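Local coordinates for heme oxygenase 1 (Synechocystis sp., PDB 1WE1), which binds heme and, as in other heme oxygenases, opens its ring with reduced hemoprotein reductase and oxygen, giving biliverdin IXalpha, carbon monoxide and free iron, at residues Tyr39-Gly44 / Glu95-Ala100; Glu55-Phe60 / His68-Glu73; Asp83-Phe86 / Asn91-Gln94; Ile141-Met146 / Gly151-Tyr156. One frame throughout, in Å; residues are numbered along the deposited sequence.

Interaction 1 of 4, residues Tyr39-Gly44 / Glu95-Ala100; sequences YRKLVG and EVKISA
G44 of helix 36-59 comes closest to the loop 95-100 at V96, with a CA to CA distance of 5.8 Å, and no hydrogen bond joins the two segments. The small residue suits this approach: V96 CG2 lies 3.7 Å from G44 CA, and any CB there would press on V96 CG2 and on K97 O. V96 itself is wedged against L84 and F48, so its branched methyls fill the angle between two helices. The second meeting is between lysines. K97 folds back, bent at chi2 (-68°) and again at chi4, until its NZ lies 3.2 Å from K41 CD, while K41 reaches out as an extended chain past it, and the two side chains cross obliquely. Shortening K41 to an alanine would probably leave the folded end of K97 without the methylenes it lies on, free to swing. Just beyond, S99 is the N-cap of helix 100-115, its OG hydrogen-bonded to G102 N and to E205 OE2. With K41 NZ and K97 NZ 3.4 Å apart and both donors, the contact is held by carbon packing rather than polar bonds, and the paired charges probably cost some stability or lower one lysine's affinity for its proton.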
loop_
_atom_site.group_PDB
_atom_site.type_symbol
_atom_site.label_atom_id
_atom_site.label_comp_id
_atom_site.label_asym_id
_atom_site.label_seq_id
_atom_site.Cartn_x
_atom_site.Cartn_y
_atom_site.Cartn_z
ATOM N N TYR A 39 -5.383 -4.105 -12.665
ATOM C CA TYR A 39 -4.853 -4.442 -11.343
ATOM C C TYR A 39 -3.371 -4.780 -11.407
ATOM O O TYR A 39 -2.641 -4.644 -10.440
ATOM C CB TYR A 39 -5.639 -5.623 -10.759
ATOM C CG TYR A 39 -5.074 -6.201 -9.475
ATOM C CD1 TYR A 39 -4.072 -7.172 -9.503
ATOM C CD2 TYR A 39 -5.533 -5.761 -8.228
ATOM C CE1 TYR A 39 -3.537 -7.688 -8.320
ATOM C CE2 TYR A 39 -5.006 -6.271 -7.041
ATOM C CZ TYR A 39 -4.012 -7.230 -7.093
ATOM O OH TYR A 39 -3.490 -7.724 -5.926
ATOM N N ARG A 40 -2.937 -5.225 -12.569
ATOM C CA ARG A 40 -1.551 -5.601 -12.802
ATOM C C ARG A 40 -0.665 -4.347 -12.763
ATOM O O ARG A 40 0.491 -4.388 -12.335
ATOM C CB ARG A 40 -1.473 -6.279 -14.182
ATOM C CG ARG A 40 -0.172 -6.955 -14.500
ATOM C CD ARG A 40 -0.282 -7.847 -15.723
ATOM N NE ARG A 40 -0.456 -7.128 -16.978
ATOM C CZ ARG A 40 -0.074 -7.623 -18.156
ATOM N NH1 ARG A 40 0.497 -8.820 -18.209
ATOM N NH2 ARG A 40 -0.256 -6.935 -19.277
ATOM N N LYS A 41 -1.223 -3.229 -13.219
ATOM C CA LYS A 41 -0.493 -1.975 -13.246
ATOM C C LYS A 41 -0.377 -1.380 -11.848
ATOM O O LYS A 41 0.592 -0.678 -11.533
ATOM C CB LYS A 41 -1.176 -1.000 -14.210
ATOM C CG LYS A 41 -1.206 -1.519 -15.648
ATOM C CD LYS A 41 -1.525 -0.437 -16.684
ATOM C CE LYS A 41 -1.285 -0.974 -18.101
ATOM N NZ LYS A 41 -1.196 0.076 -19.164
ATOM N N LEU A 42 -1.363 -1.673 -11.006
ATOM C CA LEU A 42 -1.356 -1.197 -9.633
ATOM C C LEU A 42 -0.210 -1.895 -8.915
ATOM O O LEU A 42 0.563 -1.268 -8.192
ATOM C CB LEU A 42 -2.674 -1.537 -8.950
ATOM C CG LEU A 42 -2.833 -0.954 -7.549
ATOM C CD1 LEU A 42 -2.857 0.561 -7.654
ATOM C CD2 LEU A 42 -4.120 -1.473 -6.913
ATOM N N VAL A 43 -0.101 -3.200 -9.137
ATOM C CA VAL A 43 0.955 -3.999 -8.531
ATOM C C VAL A 43 2.316 -3.467 -8.947
ATOM O O VAL A 43 3.235 -3.407 -8.138
ATOM C CB VAL A 43 0.827 -5.478 -8.953
ATOM C CG1 VAL A 43 2.024 -6.295 -8.440
ATOM C CG2 VAL A 43 -0.485 -6.051 -8.409
ATOM N N GLY A 44 2.443 -3.092 -10.216
ATOM C CA GLY A 44 3.698 -2.547 -10.701
ATOM C C GLY A 44 4.023 -1.273 -9.937
ATOM O O GLY A 44 5.155 -1.081 -9.490
ATOM N N GLU A 95 8.730 -5.816 -18.607
ATOM C CA GLU A 95 7.372 -5.362 -18.908
ATOM C C GLU A 95 6.767 -4.403 -17.884
ATOM O O GLU A 95 5.885 -3.601 -18.216
ATOM C CB GLU A 95 6.434 -6.563 -19.056
ATOM C CG GLU A 95 6.114 -6.945 -20.490
ATOM C CD GLU A 95 7.335 -7.412 -21.258
ATOM O OE1 GLU A 95 7.941 -8.430 -20.854
ATOM O OE2 GLU A 95 7.692 -6.763 -22.266
ATOM N N VAL A 96 7.228 -4.497 -16.641
ATOM C CA VAL A 96 6.692 -3.657 -15.585
ATOM C C VAL A 96 7.065 -2.197 -15.777
ATOM O O VAL A 96 8.187 -1.882 -16.173
ATOM C CB VAL A 96 7.167 -4.134 -14.179
ATOM C CG1 VAL A 96 8.636 -3.767 -13.949
ATOM C CG2 VAL A 96 6.265 -3.534 -13.101
ATOM N N LYS A 97 6.112 -1.310 -15.517
ATOM C CA LYS A 97 6.358 0.119 -15.649
ATOM C C LYS A 97 5.683 0.884 -14.502
ATOM O O LYS A 97 4.827 0.353 -13.784
ATOM C CB LYS A 97 5.844 0.639 -16.998
ATOM C CG LYS A 97 4.363 0.947 -17.011
ATOM C CD LYS A 97 3.526 -0.313 -16.898
ATOM C CE LYS A 97 2.128 -0.021 -16.334
ATOM N NZ LYS A 97 1.343 0.971 -17.131
ATOM N N ILE A 98 6.072 2.137 -14.333
ATOM C CA ILE A 98 5.508 2.954 -13.276
ATOM C C ILE A 98 4.726 4.099 -13.912
ATOM O O ILE A 98 5.169 4.671 -14.899
ATOM C CB ILE A 98 6.655 3.489 -12.350
ATOM C CG1 ILE A 98 6.071 4.204 -11.133
ATOM C CG2 ILE A 98 7.584 4.418 -13.136
ATOM C CD1 ILE A 98 7.147 4.652 -10.160
ATOM N N SER A 99 3.555 4.417 -13.368
ATOM C CA SER A 99 2.749 5.515 -13.902
ATOM C C SER A 99 3.182 6.861 -13.291
ATOM O O SER A 99 3.979 6.901 -12.346
ATOM C CB SER A 99 1.277 5.288 -13.590
ATOM O OG SER A 99 1.036 5.566 -12.227
ATOM N N ALA A 100 2.646 7.962 -13.818
ATOM C CA ALA A 100 2.993 9.284 -13.297
ATOM C C ALA A 100 2.623 9.413 -11.819
ATOM O O ALA A 100 3.417 9.905 -11.033
ATOM C CB ALA A 100 2.308 10.387 -14.110
#

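Interaction 2 of 4, residues Glu55-Phe60 / His68-Glu73; sequences EEMAKF and HIYFPE
M57, near the end of helix 36-59, and Y70, in the irregular chain that follows, mark the closest backbone approach, their CA atoms 7.1 Å apart, and no hydrogen bond crosses between them. Y70, whose CB points toward the helix, makes the link with its ring. A chi1 of 179°, which turns CG away from the Y70 N, carries the ring across the last turn of the helix. There M57 O sits obliquely to the ring, 3.6 Å from Y70 CD1, and Y70 CE1 lies 3.8 Å from A58 CA. M57 CG meets the ring at its edge, in plane, 3.9 Å from Y70 CD1. A small alanine at A58 lets the ring lie this close, and the flexible methionine, bent at chi2 and chi3, can turn toward L66 and S124. In this all-helical heme oxygenase fold, the contact lays the connection from helix 36-59 to helix 77-88 back against the end of the helix it has just left. M57 lies about 9 Å, side chain to side chain, from the heme-binding Y125. On one face of the Y70 ring, P72 CD stands 3.7 Å above the plane, off toward the rim.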
loop_
_atom_site.group_PDB
_atom_site.type_symbol
_atom_site.label_atom_id
_atom_site.label_comp_id
_atom_site.label_asym_id
_atom_site.label_seq_id
_atom_site.Cartn_x
_atom_site.Cartn_y
_atom_site.Cartn_z
ATOM N N GLU A 55 13.967 0.582 1.112
ATOM C CA GLU A 55 15.384 0.886 0.975
ATOM C C GLU A 55 15.756 2.010 1.969
ATOM O O GLU A 55 16.710 1.883 2.738
ATOM C CB GLU A 55 15.679 1.335 -0.455
ATOM C CG GLU A 55 17.133 1.603 -0.765
ATOM C CD GLU A 55 17.348 1.927 -2.238
ATOM O OE1 GLU A 55 17.603 3.109 -2.573
ATOM O OE2 GLU A 55 17.248 0.991 -3.066
ATOM N N GLU A 56 14.989 3.100 1.947
ATOM C CA GLU A 56 15.226 4.241 2.829
ATOM C C GLU A 56 15.062 3.847 4.297
ATOM O O GLU A 56 15.840 4.261 5.151
ATOM C CB GLU A 56 14.266 5.393 2.496
ATOM C CG GLU A 56 14.414 5.994 1.091
ATOM C CD GLU A 56 15.715 6.758 0.891
ATOM O OE1 GLU A 56 16.503 6.857 1.854
ATOM O OE2 GLU A 56 15.955 7.264 -0.230
ATOM N N MET A 57 14.052 3.043 4.589
ATOM C CA MET A 57 13.820 2.623 5.959
ATOM C C MET A 57 15.011 1.829 6.519
ATOM O O MET A 57 15.312 1.909 7.711
ATOM C CB MET A 57 12.553 1.779 6.035
ATOM C CG MET A 57 11.922 1.746 7.410
ATOM S SD MET A 57 11.255 3.360 7.836
ATOM C CE MET A 57 9.839 3.389 6.747
ATOM N N ALA A 58 15.687 1.073 5.656
ATOM C CA ALA A 58 16.835 0.273 6.075
ATOM C C ALA A 58 18.021 1.159 6.430
ATOM O O ALA A 58 18.852 0.781 7.260
ATOM C CB ALA A 58 17.223 -0.717 4.982
ATOM N N LYS A 59 18.110 2.330 5.803
ATOM C CA LYS A 59 19.192 3.265 6.109
ATOM C C LYS A 59 18.993 3.809 7.519
ATOM O O LYS A 59 19.951 4.164 8.199
ATOM C CB LYS A 59 19.201 4.461 5.159
ATOM C CG LYS A 59 19.631 4.175 3.746
ATOM C CD LYS A 59 20.138 5.461 3.092
ATOM C CE LYS A 59 19.159 6.625 3.268
ATOM N NZ LYS A 59 19.668 7.895 2.674
ATOM N N PHE A 60 17.738 3.884 7.946
ATOM C CA PHE A 60 17.425 4.407 9.266
ATOM C C PHE A 60 17.065 3.313 10.257
ATOM O O PHE A 60 16.293 3.548 11.180
ATOM C CB PHE A 60 16.275 5.426 9.181
ATOM C CG PHE A 60 16.556 6.581 8.262
ATOM C CD1 PHE A 60 16.199 6.524 6.920
ATOM C CD2 PHE A 60 17.225 7.707 8.724
ATOM C CE1 PHE A 60 16.507 7.570 6.046
ATOM C CE2 PHE A 60 17.538 8.756 7.860
ATOM C CZ PHE A 60 17.177 8.685 6.515
ATOM N N HIS A 68 12.284 2.521 15.797
ATOM C CA HIS A 68 11.164 2.020 16.587
ATOM C C HIS A 68 10.110 1.328 15.727
ATOM O O HIS A 68 9.432 0.409 16.188
ATOM C CB HIS A 68 10.508 3.171 17.363
ATOM C CG HIS A 68 11.344 3.712 18.485
ATOM N ND1 HIS A 68 12.655 4.109 18.318
ATOM C CD2 HIS A 68 11.045 3.944 19.785
ATOM C CE1 HIS A 68 13.125 4.564 19.467
ATOM N NE2 HIS A 68 12.168 4.475 20.372
ATOM N N ILE A 69 9.964 1.772 14.483
ATOM C CA ILE A 69 8.979 1.173 13.592
ATOM C C ILE A 69 9.661 0.402 12.462
ATOM O O ILE A 69 9.095 0.208 11.384
ATOM C CB ILE A 69 8.043 2.244 13.003
ATOM C CG1 ILE A 69 8.834 3.224 12.140
ATOM C CG2 ILE A 69 7.365 2.995 14.127
ATOM C CD1 ILE A 69 7.959 4.223 11.390
ATOM N N TYR A 70 10.884 -0.039 12.725
ATOM C CA TYR A 70 11.641 -0.787 11.742
ATOM C C TYR A 70 11.427 -2.285 11.934
ATOM O O TYR A 70 12.112 -2.925 12.734
ATOM C CB TYR A 70 13.129 -0.457 11.856
ATOM C CG TYR A 70 13.984 -1.213 10.867
ATOM C CD1 TYR A 70 13.939 -0.910 9.502
ATOM C CD2 TYR A 70 14.811 -2.256 11.286
ATOM C CE1 TYR A 70 14.701 -1.634 8.576
ATOM C CE2 TYR A 70 15.572 -2.985 10.372
ATOM C CZ TYR A 70 15.510 -2.669 9.021
ATOM O OH TYR A 70 16.247 -3.399 8.119
ATOM N N PHE A 71 10.469 -2.831 11.191
ATOM C CA PHE A 71 10.125 -4.246 11.245
ATOM C C PHE A 71 10.278 -4.870 9.861
ATOM O O PHE A 71 9.300 -5.017 9.129
ATOM C CB PHE A 71 8.678 -4.418 11.704
ATOM C CG PHE A 71 8.395 -3.849 13.061
ATOM C CD1 PHE A 71 8.799 -4.521 14.211
ATOM C CD2 PHE A 71 7.704 -2.646 13.192
ATOM C CE1 PHE A 71 8.515 -4.003 15.475
ATOM C CE2 PHE A 71 7.414 -2.122 14.450
ATOM C CZ PHE A 71 7.818 -2.799 15.593
ATOM N N PRO A 72 11.509 -5.255 9.490
ATOM C CA PRO A 72 11.779 -5.868 8.182
ATOM C C PRO A 72 10.867 -7.056 7.872
ATOM O O PRO A 72 10.897 -7.608 6.772
ATOM C CB PRO A 72 13.254 -6.263 8.283
ATOM C CG PRO A 72 13.460 -6.475 9.762
ATOM C CD PRO A 72 12.702 -5.315 10.354
ATOM N N GLU A 73 10.057 -7.440 8.852
ATOM C CA GLU A 73 9.126 -8.543 8.683
ATOM C C GLU A 73 7.936 -8.066 7.863
ATOM O O GLU A 73 7.141 -8.870 7.380
ATOM C CB GLU A 73 8.634 -9.041 10.046
ATOM C CG GLU A 73 9.759 -9.344 11.018
ATOM C CD GLU A 73 10.105 -8.163 11.908
ATOM O OE1 GLU A 73 9.339 -7.905 12.860
ATOM O OE2 GLU A 73 11.135 -7.494 11.659
#

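Interaction 3 of 4, residues Asp83-Phe86 / Asn91-Gln94; sequences DLQF and NWRQ
W92 CG sits between its own backbone N and carbonyl carbon (chi1 71°), which lays the indole broadside against the turn of helix carrying L84 and Q85; L84 CG is turned anti to its carbonyl carbon (chi1 -70°), and this sets where its two methyls go. L84 CB stands 3.5 Å above the indole plane, off toward the rim, while its CD1 comes obliquely to the six-membered ring, 3.5 Å from W92 CZ3. The two side chains cross at about a right angle. Over the five-membered end sits Q85: its backbone N lies above a ring face, and its bent side chain brings OE1 to 3.5 Å from W92 CD1. The amide plane is 86° from the indole plane, and OE1 makes no hydrogen bond with NE1, so the glutamine contributes packing there; Q85 is an exposed residue, which suits a polar side chain. The motif is two successive helices, 77-88 and the short, weakly bonded helix 92-95, joined by a tight connection that folds the second back on the first, with the flat tryptophan filling the seam. An alanine in place of W92 would probably open a gap beside L84 and Q85, and leave R93 without the ring it lies over. The leucine suits its place because it also packs on V43 and Y47 of helix 36-59, its CD1 being on the indole and CD2 beside V43. On the indole face opposite L84 CB lies R93, whose aliphatic CD stands 3.1 Å above the plane.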
loop_
_atom_site.group_PDB
_atom_site.type_symbol
_atom_site.label_atom_id
_atom_site.label_comp_id
_atom_site.label_asym_id
_atom_site.label_seq_id
_atom_site.Cartn_x
_atom_site.Cartn_y
_atom_site.Cartn_z
ATOM N N ASP A 83 4.379 -11.420 -7.325
ATOM C CA ASP A 83 3.126 -11.146 -8.006
ATOM C C ASP A 83 3.333 -10.655 -9.443
ATOM O O ASP A 83 2.554 -10.988 -10.320
ATOM C CB ASP A 83 2.304 -10.135 -7.202
ATOM C CG ASP A 83 1.668 -10.753 -5.957
ATOM O OD1 ASP A 83 0.994 -10.017 -5.200
ATOM O OD2 ASP A 83 1.832 -11.974 -5.735
ATOM N N LEU A 84 4.375 -9.863 -9.682
ATOM C CA LEU A 84 4.656 -9.363 -11.026
ATOM C C LEU A 84 4.999 -10.548 -11.931
ATOM O O LEU A 84 4.606 -10.603 -13.104
ATOM C CB LEU A 84 5.826 -8.358 -10.994
ATOM C CG LEU A 84 5.519 -7.001 -10.329
ATOM C CD1 LEU A 84 6.800 -6.266 -9.913
ATOM C CD2 LEU A 84 4.686 -6.161 -11.290
ATOM N N GLN A 85 5.745 -11.491 -11.369
ATOM C CA GLN A 85 6.139 -12.692 -12.086
ATOM C C GLN A 85 4.877 -13.404 -12.573
ATOM O O GLN A 85 4.799 -13.840 -13.719
ATOM C CB GLN A 85 6.921 -13.616 -11.148
ATOM C CG GLN A 85 7.193 -15.002 -11.711
ATOM C CD GLN A 85 8.556 -15.117 -12.345
ATOM O OE1 GLN A 85 8.814 -14.549 -13.404
ATOM N NE2 GLN A 85 9.448 -15.853 -11.694
ATOM N N PHE A 86 3.892 -13.507 -11.690
ATOM C CA PHE A 86 2.633 -14.160 -11.997
ATOM C C PHE A 86 1.780 -13.410 -13.037
ATOM O O PHE A 86 1.237 -14.022 -13.964
ATOM C CB PHE A 86 1.828 -14.353 -10.707
ATOM C CG PHE A 86 0.443 -14.885 -10.936
ATOM C CD1 PHE A 86 0.235 -16.242 -11.180
ATOM C CD2 PHE A 86 -0.644 -14.020 -10.979
ATOM C CE1 PHE A 86 -1.042 -16.734 -11.471
ATOM C CE2 PHE A 86 -1.921 -14.495 -11.268
ATOM C CZ PHE A 86 -2.121 -15.861 -11.518
ATOM N N ASN A 91 9.556 -12.472 -18.077
ATOM C CA ASN A 91 10.201 -11.254 -18.536
ATOM C C ASN A 91 9.646 -10.016 -17.818
ATOM O O ASN A 91 9.757 -8.902 -18.348
ATOM C CB ASN A 91 10.020 -11.070 -20.053
ATOM C CG ASN A 91 10.537 -12.245 -20.869
ATOM O OD1 ASN A 91 11.538 -12.875 -20.529
ATOM N ND2 ASN A 91 9.861 -12.531 -21.972
ATOM N N TRP A 92 9.074 -10.190 -16.623
ATOM C CA TRP A 92 8.490 -9.049 -15.912
ATOM C C TRP A 92 9.396 -7.845 -15.679
ATOM O O TRP A 92 8.914 -6.719 -15.713
ATOM C CB TRP A 92 7.851 -9.464 -14.571
ATOM C CG TRP A 92 8.805 -9.860 -13.463
ATOM C CD1 TRP A 92 9.284 -11.112 -13.203
ATOM C CD2 TRP A 92 9.376 -8.997 -12.467
ATOM N NE1 TRP A 92 10.115 -11.087 -12.106
ATOM C CE2 TRP A 92 10.193 -9.803 -11.634
ATOM C CE3 TRP A 92 9.281 -7.621 -12.198
ATOM C CZ2 TRP A 92 10.914 -9.279 -10.545
ATOM C CZ3 TRP A 92 10.003 -7.098 -11.108
ATOM C CH2 TRP A 92 10.809 -7.930 -10.300
ATOM N N ARG A 93 10.691 -8.061 -15.448
ATOM C CA ARG A 93 11.600 -6.930 -15.227
ATOM C C ARG A 93 11.502 -5.991 -16.424
ATOM O O ARG A 93 11.647 -4.777 -16.289
ATOM C CB ARG A 93 13.060 -7.393 -15.106
ATOM C CG ARG A 93 13.633 -7.614 -13.698
ATOM C CD ARG A 93 12.945 -8.740 -12.954
ATOM N NE ARG A 93 13.774 -9.408 -11.932
ATOM C CZ ARG A 93 14.332 -8.819 -10.874
ATOM N NH1 ARG A 93 14.187 -7.522 -10.653
ATOM N NH2 ARG A 93 15.007 -9.541 -10.003
ATOM N N GLN A 94 11.234 -6.565 -17.595
ATOM C CA GLN A 94 11.162 -5.793 -18.831
ATOM C C GLN A 94 9.784 -5.249 -19.183
ATOM O O GLN A 94 9.678 -4.320 -19.973
ATOM C CB GLN A 94 11.675 -6.637 -20.002
ATOM C CG GLN A 94 12.832 -7.587 -19.672
ATOM C CD GLN A 94 13.324 -8.372 -20.894
ATOM O OE1 GLN A 94 13.959 -9.420 -20.758
ATOM N NE2 GLN A 94 13.038 -7.855 -22.089
#

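Interaction 4 of 4, residues Ile141-Met146 / Gly151-Tyr156; sequences IAQNAM and GGTAFY
T153 faces A142 and Q143 near the end of helix 120-146, where the loop 151-156 turns back to it. The loop begins with G151 and G152, both at positive phi (108° and 99°), where a side chain would jam against the preceding carbonyl oxygen, so each calls for glycine. G152 O accepts a hydrogen bond from Y87 OH on helix 77-88. Next comes T153, with CG2 anti to its carbonyl carbon. That methyl packs 3.8 Å from Q143 CG and more loosely, at 4.5 Å, beside A142 CB, the Q143 and T153 side chains crossing at about a right angle. The branched threonine thus gives the helix a methyl while its OG1 stands 3.6 Å from Q143 OE1. A154 and F155 make no contact with 141-146; F155 packs on R127 and D131 further back along the same helix. Their N atoms are hydrogen-bonded to the D83 carboxylate, A154 N to OD2 and F155 N to OD1. Y156 closes the turn, its N bonded to T153 O at 3.2 Å. Its ring has T153 CB at the edge and F155 CD1 over one face, and its hydroxyl is hydrogen-bonded to that of Y39. No hydrogen bond forms between 141-146 and 151-156, and the meeting is van der Waals, a methyl on a methylene; several of the loop's hydrogen bonds go instead to Y39, D83 and Y87 on other helices.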
loop_
_atom_site.group_PDB
_atom_site.type_symbol
_atom_site.label_atom_id
_atom_site.label_comp_id
_atom_site.label_asym_id
_atom_site.label_seq_id
_atom_site.Cartn_x
_atom_site.Cartn_y
_atom_site.Cartn_z
ATOM N N ILE A 141 -11.368 -11.214 -2.097
ATOM C CA ILE A 141 -12.047 -10.512 -3.177
ATOM C C ILE A 141 -11.269 -10.609 -4.492
ATOM O O ILE A 141 -11.858 -10.784 -5.548
ATOM C CB ILE A 141 -12.260 -9.022 -2.837
ATOM C CG1 ILE A 141 -13.337 -8.895 -1.754
ATOM C CG2 ILE A 141 -12.648 -8.254 -4.100
ATOM C CD1 ILE A 141 -13.618 -7.485 -1.310
ATOM N N ALA A 142 -9.948 -10.494 -4.410
ATOM C CA ALA A 142 -9.095 -10.577 -5.582
ATOM C C ALA A 142 -9.145 -11.998 -6.123
ATOM O O ALA A 142 -9.453 -12.218 -7.299
ATOM C CB ALA A 142 -7.677 -10.211 -5.210
ATOM N N GLN A 143 -8.831 -12.956 -5.256
ATOM C CA GLN A 143 -8.848 -14.375 -5.599
ATOM C C GLN A 143 -10.174 -14.819 -6.237
ATOM O O GLN A 143 -10.185 -15.642 -7.149
ATOM C CB GLN A 143 -8.602 -15.221 -4.351
ATOM C CG GLN A 143 -7.144 -15.359 -3.953
ATOM C CD GLN A 143 -6.964 -16.117 -2.630
ATOM O OE1 GLN A 143 -5.860 -16.569 -2.301
ATOM N NE2 GLN A 143 -8.051 -16.247 -1.866
ATOM N N ASN A 144 -11.288 -14.278 -5.755
ATOM C CA ASN A 144 -12.582 -14.651 -6.306
ATOM C C ASN A 144 -12.884 -13.975 -7.640
ATOM O O ASN A 144 -13.360 -14.619 -8.581
ATOM C CB ASN A 144 -13.711 -14.346 -5.311
ATOM C CG ASN A 144 -13.852 -15.422 -4.233
ATOM O OD1 ASN A 144 -13.668 -16.619 -4.499
ATOM N ND2 ASN A 144 -14.196 -15.004 -3.016
ATOM N N ALA A 145 -12.587 -12.682 -7.722
ATOM C CA ALA A 145 -12.855 -11.915 -8.924
ATOM C C ALA A 145 -11.928 -12.199 -10.107
ATOM O O ALA A 145 -12.219 -11.792 -11.226
ATOM C CB ALA A 145 -12.828 -10.446 -8.589
ATOM N N MET A 146 -10.826 -12.899 -9.867
ATOM C CA MET A 146 -9.873 -13.197 -10.933
ATOM C C MET A 146 -9.478 -14.676 -11.004
ATOM O O MET A 146 -8.753 -15.093 -11.909
ATOM C CB MET A 146 -8.607 -12.342 -10.758
ATOM C CG MET A 146 -8.768 -10.868 -11.108
ATOM S SD MET A 146 -7.332 -9.842 -10.645
ATOM C CE MET A 146 -6.096 -10.557 -11.639
ATOM N N GLY A 151 -1.298 -18.119 -6.299
ATOM C CA GLY A 151 -0.410 -17.248 -7.043
ATOM C C GLY A 151 -1.152 -15.968 -7.383
ATOM O O GLY A 151 -2.353 -15.994 -7.675
ATOM N N GLY A 152 -0.450 -14.842 -7.332
ATOM C CA GLY A 152 -1.085 -13.577 -7.645
ATOM C C GLY A 152 -1.519 -12.785 -6.426
ATOM O O GLY A 152 -1.988 -11.655 -6.559
ATOM N N THR A 153 -1.365 -13.363 -5.238
ATOM C CA THR A 153 -1.754 -12.673 -4.013
ATOM C C THR A 153 -0.700 -12.751 -2.913
ATOM O O THR A 153 -1.012 -12.613 -1.743
ATOM C CB THR A 153 -3.083 -13.224 -3.456
ATOM O OG1 THR A 153 -2.965 -14.637 -3.247
ATOM C CG2 THR A 153 -4.222 -12.955 -4.426
ATOM N N ALA A 154 0.551 -12.963 -3.289
ATOM C CA ALA A 154 1.622 -13.054 -2.308
ATOM C C ALA A 154 1.747 -11.770 -1.466
ATOM O O ALA A 154 2.282 -11.792 -0.350
ATOM C CB ALA A 154 2.936 -13.350 -3.022
ATOM N N PHE A 155 1.239 -10.665 -2.009
ATOM C CA PHE A 155 1.287 -9.354 -1.361
ATOM C C PHE A 155 0.455 -9.234 -0.089
ATOM O O PHE A 155 0.801 -8.481 0.813
ATOM C CB PHE A 155 0.844 -8.275 -2.353
ATOM C CG PHE A 155 0.739 -6.897 -1.753
ATOM C CD1 PHE A 155 -0.490 -6.259 -1.659
ATOM C CD2 PHE A 155 1.879 -6.224 -1.304
ATOM C CE1 PHE A 155 -0.583 -4.973 -1.132
ATOM C CE2 PHE A 155 1.797 -4.936 -0.774
ATOM C CZ PHE A 155 0.569 -4.310 -0.688
ATOM N N TYR A 156 -0.642 -9.971 -0.018
ATOM C CA TYR A 156 -1.523 -9.932 1.142
ATOM C C TYR A 156 -1.107 -10.959 2.219
ATOM O O TYR A 156 -1.714 -11.041 3.290
ATOM C CB TYR A 156 -2.958 -10.206 0.676
ATOM C CG TYR A 156 -3.441 -9.264 -0.408
ATOM C CD1 TYR A 156 -3.801 -7.946 -0.106
ATOM C CD2 TYR A 156 -3.527 -9.683 -1.737
ATOM C CE1 TYR A 156 -4.235 -7.067 -1.100
ATOM C CE2 TYR A 156 -3.963 -8.811 -2.745
ATOM C CZ TYR A 156 -4.312 -7.506 -2.420
ATOM O OH TYR A 156 -4.715 -6.633 -3.406
#

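Overall arrangement
From the N terminus, helix 36-59 supplies the first segments of both interaction 1 and interaction 2. Interaction 1 closes the longest loop, 39-44 to 95-100, and within it lie two shorter ones in series: interaction 2, folding the chain after the helix back on its end, and interaction 3, joining helix 77-88 to helix 92-95. Interaction 4 follows separately, closing a short loop after helix 120-146; none cross. Interactions 1 and 3 have centres 10 Å apart and share one apolar patch, while interaction 4 touches both, through D83 of interaction 3 and Y39 of interaction 1. Interaction 2 stands apart, its centre 24 Å or more from the others.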